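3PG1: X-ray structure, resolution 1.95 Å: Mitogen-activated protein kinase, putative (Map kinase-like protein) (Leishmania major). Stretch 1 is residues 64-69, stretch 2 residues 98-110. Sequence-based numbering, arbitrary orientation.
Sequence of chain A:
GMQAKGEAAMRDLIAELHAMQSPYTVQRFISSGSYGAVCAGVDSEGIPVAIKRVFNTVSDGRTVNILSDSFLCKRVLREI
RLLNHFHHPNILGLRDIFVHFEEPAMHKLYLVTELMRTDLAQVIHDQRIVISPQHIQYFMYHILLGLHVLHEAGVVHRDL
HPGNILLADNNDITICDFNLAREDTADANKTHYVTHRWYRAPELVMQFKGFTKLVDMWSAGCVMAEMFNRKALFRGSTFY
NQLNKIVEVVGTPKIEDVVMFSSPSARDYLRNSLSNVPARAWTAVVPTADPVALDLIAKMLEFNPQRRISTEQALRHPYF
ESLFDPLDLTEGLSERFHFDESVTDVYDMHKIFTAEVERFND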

# COMPACT_ATOMS: atom_id res chain seq x y z
N VAL A 64 25.99 -7.38 7.55
CA VAL A 64 26.09 -6.74 6.24
C VAL A 64 25.62 -5.29 6.31
O VAL A 64 24.59 -5.00 6.93
N ASN A 65 26.36 -4.39 5.64
CA ASN A 65 25.97 -2.99 5.50
C ASN A 65 25.03 -2.93 4.29
O ASN A 65 25.40 -3.36 3.19
N ILE A 66 23.79 -2.46 4.51
CA ILE A 66 22.75 -2.37 3.48
C ILE A 66 23.25 -1.69 2.19
O ILE A 66 23.32 -2.34 1.15
N LEU A 67 23.66 -0.42 2.30
CA LEU A 67 24.13 0.39 1.17
C LEU A 67 25.44 -0.10 0.51
O LEU A 67 25.80 0.38 -0.57
N SER A 68 26.11 -1.10 1.12
CA SER A 68 27.32 -1.72 0.59
C SER A 68 27.04 -2.99 -0.23
O SER A 68 27.84 -3.33 -1.11
N ASP A 69 25.91 -3.69 0.03
CA ASP A 69 25.55 -4.90 -0.71
C ASP A 69 24.63 -4.58 -1.88
O ASP A 69 23.57 -3.99 -1.68
N PHE A 98 18.31 11.93 3.60
CA PHE A 98 19.72 12.28 3.75
C PHE A 98 20.57 11.03 3.90
O PHE A 98 20.13 10.06 4.53
N VAL A 99 21.75 11.02 3.26
CA VAL A 99 22.67 9.88 3.23
C VAL A 99 24.03 10.22 3.80
O VAL A 99 24.63 11.24 3.42
N HIS A 100 24.52 9.37 4.71
CA HIS A 100 25.84 9.54 5.30
C HIS A 100 26.72 8.41 4.77
O HIS A 100 26.58 7.27 5.19
N PHE A 101 27.58 8.74 3.80
CA PHE A 101 28.50 7.77 3.22
C PHE A 101 29.85 7.81 3.95
O PHE A 101 30.44 8.88 4.10
N GLU A 102 30.31 6.63 4.42
CA GLU A 102 31.57 6.42 5.12
C GLU A 102 32.23 5.15 4.54
O GLU A 102 31.69 4.05 4.67
N GLU A 103 33.39 5.35 3.87
CA GLU A 103 34.21 4.38 3.14
C GLU A 103 34.23 2.88 3.55
O GLU A 103 33.86 2.06 2.69
N PRO A 104 34.61 2.46 4.79
CA PRO A 104 34.63 1.01 5.08
C PRO A 104 33.27 0.43 5.49
O PRO A 104 33.09 0.00 6.63
N ALA A 105 32.32 0.39 4.52
CA ALA A 105 30.95 -0.12 4.68
C ALA A 105 30.24 0.39 5.96
O ALA A 105 29.70 -0.40 6.74
N MET A 106 30.29 1.71 6.17
CA MET A 106 29.69 2.41 7.31
C MET A 106 28.63 3.43 6.82
O MET A 106 28.37 4.45 7.49
N HIS A 107 28.01 3.14 5.67
CA HIS A 107 26.99 3.98 5.03
C HIS A 107 25.64 3.90 5.73
O HIS A 107 25.17 2.79 6.03
N LYS A 108 25.03 5.08 5.98
CA LYS A 108 23.72 5.22 6.64
C LYS A 108 22.74 6.03 5.78
O LYS A 108 23.14 6.97 5.10
N LEU A 109 21.46 5.65 5.84
CA LEU A 109 20.38 6.32 5.13
C LEU A 109 19.25 6.63 6.10
O LEU A 109 18.86 5.78 6.92
N TYR A 110 18.76 7.86 6.04
CA TYR A 110 17.70 8.35 6.92
C TYR A 110 16.52 8.75 6.10
O TYR A 110 16.65 9.45 5.08

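Residues 64-69 leave a short strand and turn against the hairpin formed by residues 98-110, and the two stretches bury 352 Å² between them. In the hairpin, H100 and K108 are paired through both of their backbone hydrogen bonds, and the connection that follows H100 brings A105 and H107 up to the turn of stretch 1. The contact is carried by N65, L67 and S68, whose CA-to-CB bonds all point toward the hairpin.

V64 opens the stretch with its CB directed away, and its side chain, in the t rotamer, makes no contact with the other stretch. The alternation expected of a strand then brings N65 inward. Its side chain is buried, with chi1 t and chi2 at -130°, and its amide works as a two-sided clamp on H107. On the donor side, N65 ND2 gives a well-aligned hydrogen bond to H107 O at 3.1 Å, with an angle of 166°; ND2 is also hydrogen-bonded elsewhere in the structure. On the acceptor side, N65 OD1 receives two weak bonds from the same residue, one from the backbone H107 N at 3.3 Å and one from the ring atom H107 ND1 at 3.1 Å. The ring is placed for this by an m rotamer with chi1 at -40°, and its CB also points toward stretch 1. The same asparagine packs against A105, with N65 CB 3.8 Å from A105 CB and N65 CG 3.2 Å from A105 O.

I66 turns sideways, and its side chain (chi1 m) makes no contact with the hairpin. L67 follows with the largest covered area of any residue here, 100 Å². Its chi1 of -90° (m) and chi2 of 61° (p) carry CD2 into an apolar pocket: L67 CD2 lies 3.7 Å from F101 CE1, 4.2 Å from L109 CB and 4.4 Å from V99 CG1. V99 and L109 point toward stretch 1, whereas F101 starts sideways and its m rotamer brings the end of the ring nearer, to meet the leucine obliquely. Closer to the backbone, L67 CB rests 3.8 Å from H107 CB. A water joins the two main chains beside this packing, accepting from L67 N at 3.2 Å and donating to H107 O at 2.9 Å, so that H107 O serves both the asparagine amide and the water.

S68, chi1 m at -88°, sits at the more open margin of the contact. Its OG approaches A105 CB to 3.4 Å and lies near the plane of the H107 ring at its edge, with S68 OG 3.1 Å from H107 ND1. Within stretch 1, S68 OG donates a weak hydrogen bond to N65 OD1 at 3.3 Å, gathering serine, asparagine and histidine into one polar cluster. D69 closes the stretch but takes no part in the contact: its side chain, in the t rotamer, is out of reach of the hairpin and caps a backbone N of the helix that follows.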

# COMPACT_ATOMS: atom_id res chain seq x y z
CB VAL A 64 25.29 -7.50 5.13
CG1 VAL A 64 25.85 -7.18 3.74
CG2 VAL A 64 25.26 -9.01 5.36
CB ASN A 65 27.19 -2.08 5.29
CG ASN A 65 26.87 -0.60 5.29
OD1 ASN A 65 27.27 0.14 4.38
ND2 ASN A 65 26.16 -0.12 6.31
CB ILE A 66 21.41 -1.82 4.03
CG1 ILE A 66 20.78 -2.81 5.04
CG2 ILE A 66 20.43 -1.49 2.91
CD1 ILE A 66 20.26 -2.19 6.30
CB LEU A 67 24.17 1.88 1.54
CG LEU A 67 22.90 2.70 1.27
CD1 LEU A 67 21.69 2.18 2.05
CD2 LEU A 67 23.11 4.16 1.60
CB SER A 68 28.32 -2.00 1.70
OG SER A 68 29.14 -0.85 1.86
CB ASP A 69 24.93 -5.97 0.20
CG ASP A 69 24.42 -7.18 -0.58
OD1 ASP A 69 25.25 -8.03 -0.96
OD2 ASP A 69 23.20 -7.24 -0.85
CB PHE A 98 19.99 13.35 4.84
CG PHE A 98 19.19 13.25 6.13
CD1 PHE A 98 17.88 13.70 6.20
CD2 PHE A 98 19.78 12.77 7.29
CE1 PHE A 98 17.15 13.61 7.39
CE2 PHE A 98 19.06 12.70 8.49
CZ PHE A 98 17.74 13.11 8.52
CB VAL A 99 22.80 9.25 1.81
CG1 VAL A 99 21.62 8.34 1.50
CG2 VAL A 99 22.97 10.32 0.72
CB HIS A 100 25.78 9.53 6.84
CG HIS A 100 27.14 9.60 7.50
ND1 HIS A 100 27.58 8.61 8.37
CD2 HIS A 100 28.12 10.52 7.37
CE1 HIS A 100 28.79 8.97 8.75
NE2 HIS A 100 29.17 10.11 8.17
CB PHE A 101 28.68 8.00 1.71
CG PHE A 101 27.46 7.70 0.87
CD1 PHE A 101 26.91 6.42 0.82
CD2 PHE A 101 26.88 8.68 0.07
CE1 PHE A 101 25.79 6.14 0.04
CE2 PHE A 101 25.77 8.39 -0.74
CZ PHE A 101 25.24 7.13 -0.75
CB GLU A 102 31.32 6.32 6.63
CG GLU A 102 32.57 6.46 7.50
CD GLU A 102 32.25 6.72 8.96
OE1 GLU A 102 32.03 7.90 9.32
OE2 GLU A 102 32.19 5.74 9.74
CB GLU A 103 35.62 4.92 2.84
CG GLU A 103 36.02 4.77 1.39
CD GLU A 103 37.46 5.13 1.08
OE1 GLU A 103 38.26 4.20 0.82
OE2 GLU A 103 37.79 6.34 1.07
CB PRO A 104 35.71 0.88 6.18
CG PRO A 104 36.12 2.31 6.55
CD PRO A 104 35.09 3.23 5.95
CB ALA A 105 30.93 -1.65 4.60
CB MET A 106 30.78 3.09 8.17
CG MET A 106 31.77 2.13 8.82
SD MET A 106 31.13 1.28 10.29
CE MET A 106 31.50 2.52 11.55
CB HIS A 107 26.86 3.66 3.53
CG HIS A 107 28.16 3.41 2.83
ND1 HIS A 107 28.48 2.16 2.33
CD2 HIS A 107 29.19 4.25 2.59
CE1 HIS A 107 29.68 2.28 1.80
NE2 HIS A 107 30.16 3.51 1.95
CB LYS A 108 23.85 5.86 8.03
CG LYS A 108 24.40 4.91 9.09
CD LYS A 108 24.93 5.63 10.31
CE LYS A 108 25.83 4.74 11.15
NZ LYS A 108 27.24 5.21 11.12
CB LEU A 109 19.91 5.51 3.90
CG LEU A 109 18.52 5.80 3.28
CD1 LEU A 109 18.45 7.18 2.64
CD2 LEU A 109 18.16 4.77 2.26
CB TYR A 110 18.19 9.51 7.80
CG TYR A 110 19.46 9.20 8.56
CD1 TYR A 110 19.42 8.74 9.87
CD2 TYR A 110 20.71 9.36 7.96
CE1 TYR A 110 20.59 8.45 10.57
CE2 TYR A 110 21.88 9.04 8.64
CZ TYR A 110 21.82 8.60 9.95
OH TYR A 110 22.98 8.28 10.61
O HOH W 1 23.11 0.94 5.10